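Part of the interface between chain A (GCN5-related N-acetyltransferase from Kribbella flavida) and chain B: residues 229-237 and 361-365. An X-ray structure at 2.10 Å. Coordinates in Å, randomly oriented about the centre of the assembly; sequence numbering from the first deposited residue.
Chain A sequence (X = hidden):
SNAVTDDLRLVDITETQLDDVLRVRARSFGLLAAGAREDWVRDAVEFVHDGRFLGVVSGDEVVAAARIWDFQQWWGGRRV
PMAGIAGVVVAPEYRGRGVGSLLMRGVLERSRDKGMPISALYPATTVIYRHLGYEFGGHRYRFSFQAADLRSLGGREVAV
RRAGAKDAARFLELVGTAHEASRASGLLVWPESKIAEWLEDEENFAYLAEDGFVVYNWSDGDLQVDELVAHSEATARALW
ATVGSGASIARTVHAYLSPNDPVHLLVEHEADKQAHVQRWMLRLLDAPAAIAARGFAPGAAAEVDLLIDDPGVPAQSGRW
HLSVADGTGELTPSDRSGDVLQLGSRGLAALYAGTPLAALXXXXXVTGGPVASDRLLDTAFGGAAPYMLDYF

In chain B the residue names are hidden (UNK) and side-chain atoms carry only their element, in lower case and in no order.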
# COMPACT_ATOMS: atom_id res chain seq x y z
N VAL A 229 13.56 -15.87 27.97
CA VAL A 229 14.70 -16.65 28.44
C VAL A 229 14.20 -18.03 28.83
O VAL A 229 13.22 -18.14 29.55
CB VAL A 229 15.39 -15.98 29.64
CG1 VAL A 229 16.39 -16.91 30.29
CG2 VAL A 229 16.08 -14.70 29.18
N ALA A 230 14.86 -19.08 28.35
CA ALA A 230 14.46 -20.45 28.69
C ALA A 230 15.68 -21.36 28.68
O ALA A 230 16.40 -21.40 27.69
CB ALA A 230 13.43 -20.96 27.70
N HIS A 231 15.87 -22.10 29.78
CA HIS A 231 17.02 -22.98 29.95
C HIS A 231 16.81 -24.37 29.37
O HIS A 231 17.78 -25.08 29.09
CB HIS A 231 17.37 -23.10 31.44
CG HIS A 231 17.77 -21.80 32.07
ND1 HIS A 231 18.01 -21.67 33.42
CD2 HIS A 231 17.98 -20.57 31.53
CE1 HIS A 231 18.34 -20.42 33.69
NE2 HIS A 231 18.34 -19.73 32.56
N SER A 232 15.55 -24.78 29.20
CA SER A 232 15.24 -26.12 28.71
C SER A 232 14.21 -26.06 27.59
O SER A 232 13.52 -25.05 27.41
CB SER A 232 14.75 -27.02 29.85
OG SER A 232 13.46 -26.60 30.28
N GLU A 233 14.10 -27.16 26.84
CA GLU A 233 13.21 -27.24 25.69
C GLU A 233 11.75 -27.13 26.10
O GLU A 233 11.00 -26.35 25.51
CB GLU A 233 13.40 -28.57 24.94
CG GLU A 233 12.56 -28.62 23.65
CD GLU A 233 12.42 -30.02 23.08
OE1 GLU A 233 11.59 -30.19 22.15
OE2 GLU A 233 13.13 -30.93 23.55
N ALA A 234 11.35 -27.93 27.09
CA ALA A 234 9.97 -27.90 27.58
C ALA A 234 9.54 -26.48 27.96
O ALA A 234 8.43 -26.03 27.62
CB ALA A 234 9.80 -28.88 28.76
N THR A 235 10.42 -25.76 28.64
CA THR A 235 10.12 -24.41 29.10
C THR A 235 10.07 -23.42 27.93
O THR A 235 9.21 -22.53 27.90
CB THR A 235 11.14 -23.95 30.15
OG1 THR A 235 11.04 -24.84 31.28
CG2 THR A 235 10.88 -22.52 30.61
N ALA A 236 10.99 -23.57 26.98
CA ALA A 236 10.98 -22.72 25.78
C ALA A 236 9.66 -22.92 25.04
O ALA A 236 9.02 -21.96 24.62
CB ALA A 236 12.17 -23.05 24.86
N ARG A 237 9.27 -24.18 24.89
CA ARG A 237 7.99 -24.49 24.28
C ARG A 237 6.83 -23.83 25.05
O ARG A 237 5.97 -23.19 24.45
CB ARG A 237 7.81 -26.01 24.19
CG ARG A 237 8.69 -26.67 23.14
CD ARG A 237 8.51 -28.21 23.09
NE ARG A 237 9.31 -28.75 21.99
CZ ARG A 237 8.88 -28.81 20.73
NH1 ARG A 237 7.65 -28.37 20.42
NH2 ARG A 237 9.65 -29.31 19.77
N UNK B 361 21.07 -27.30 22.93
CA UNK B 361 20.54 -27.98 24.11
C UNK B 361 19.12 -27.53 24.39
O UNK B 361 18.26 -28.34 24.69
c UNK B 361 21.42 -27.75 25.33
c UNK B 361 22.74 -28.47 25.25
n UNK B 361 26.11 -30.97 26.64
c UNK B 361 23.46 -28.44 26.58
n UNK B 361 23.86 -31.16 27.11
c UNK B 361 24.90 -30.42 26.74
n UNK B 361 24.74 -29.13 26.49
N UNK B 362 18.88 -26.22 24.28
CA UNK B 362 17.55 -25.68 24.52
C UNK B 362 16.54 -26.18 23.48
O UNK B 362 15.39 -26.41 23.80
o UNK B 362 18.43 -23.78 25.72
c UNK B 362 17.58 -24.15 24.62
c UNK B 362 16.17 -23.58 24.86
N UNK B 363 16.98 -26.38 22.24
CA UNK B 363 16.10 -26.91 21.20
C UNK B 363 15.93 -28.43 21.33
O UNK B 363 15.15 -29.03 20.60
c UNK B 363 16.65 -26.56 19.82
N UNK B 364 16.68 -29.04 22.23
CA UNK B 364 16.56 -30.48 22.47
C UNK B 364 17.23 -31.33 21.41
O UNK B 364 17.00 -32.53 21.33
N UNK B 365 18.08 -30.73 20.58
CA UNK B 365 18.73 -31.48 19.50
C UNK B 365 19.98 -32.23 19.97
O UNK B 365 20.52 -33.09 19.27
c UNK B 365 18.14 -28.87 16.73
c UNK B 365 16.61 -30.59 17.75
c UNK B 365 18.03 -30.28 17.28
c UNK B 365 19.09 -30.54 18.36

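Position 361 of chain B carries seven side-chain atoms: three carbons in a row, a nitrogen, then a carbon bearing two more nitrogens. The side chain makes no contact with the chain A stretch, and its end leads away. That unbranched chain ending in a planar guanidinium group is arginine, R361(B). It lies in a helix that begins earlier in the chain, and its nitrogens are satisfied elsewhere in the structure. What it gives locally is its backbone carbonyl, discussed below.

Position 362 has three side-chain atoms, a carbon carrying one oxygen and one carbon. The terminal carbon is 3.6 Å from A230(A) O and 4.0 Å from A236(A) CB, so it touches both the end of a strand and the first turn of the following helix; the side-chain oxygen at 362 is 3.7 Å from H231(A) O. The branch at the first carbon, with unlike arms, identifies threonine, T362(B), in the m rotamer. This is the buried centre of the contact, and CG2 is the methyl that makes those two approaches. Its hydroxyl is hydrogen-bonded elsewhere in the structure.

Position 363 shows a single side-chain carbon. The CB points away from chain A, and the residue meets its neighbour through the backbone: the O of 363 is 3.8 Å from E233(A) CD. One carbon makes it alanine, A363(B).

Position 364 has no side-chain atoms, and E233(A) OE2 sits 3.6 Å from the CA of 364. It is therefore glycine, G364(B). Two constraints agree here. Its phi of 77° favours glycine by itself, in a Schellman motif where G364(B) N donates to R361(B) O at 3.0 Å. In addition, an ideal CB on G364(B) would fall 2.2 Å from E233(A) OE2, a clash.

Position 365 holds four side-chain carbons, forked at the second. It makes no contact with this stretch, although its end comes nearer than its CA-to-CB direction suggests. The fork marks leucine, L365(B).

The contact works by close packing, without a hydrogen bond across it. Backbone meets backbone where E233(A) CA lies 3.0 Å from T362(B) O; E233(A) N is 3.4 Å from T362(B) O, but at a poor angle for bonding. The extended E233(A) side chain reaches past A363(B) O to G364(B) CA, while its charge is answered within its own chain: R237(A) NE donates to E233(A) OE1 at 2.7 Å in a salt bridge, one helical turn on. For a designer, the lesson is economical: a small branched residue packs its methyl against both the strand end and the helix, and a glycine turn leaves room for a carboxylate already paired at home.

Chain B (361-365) RTAGL
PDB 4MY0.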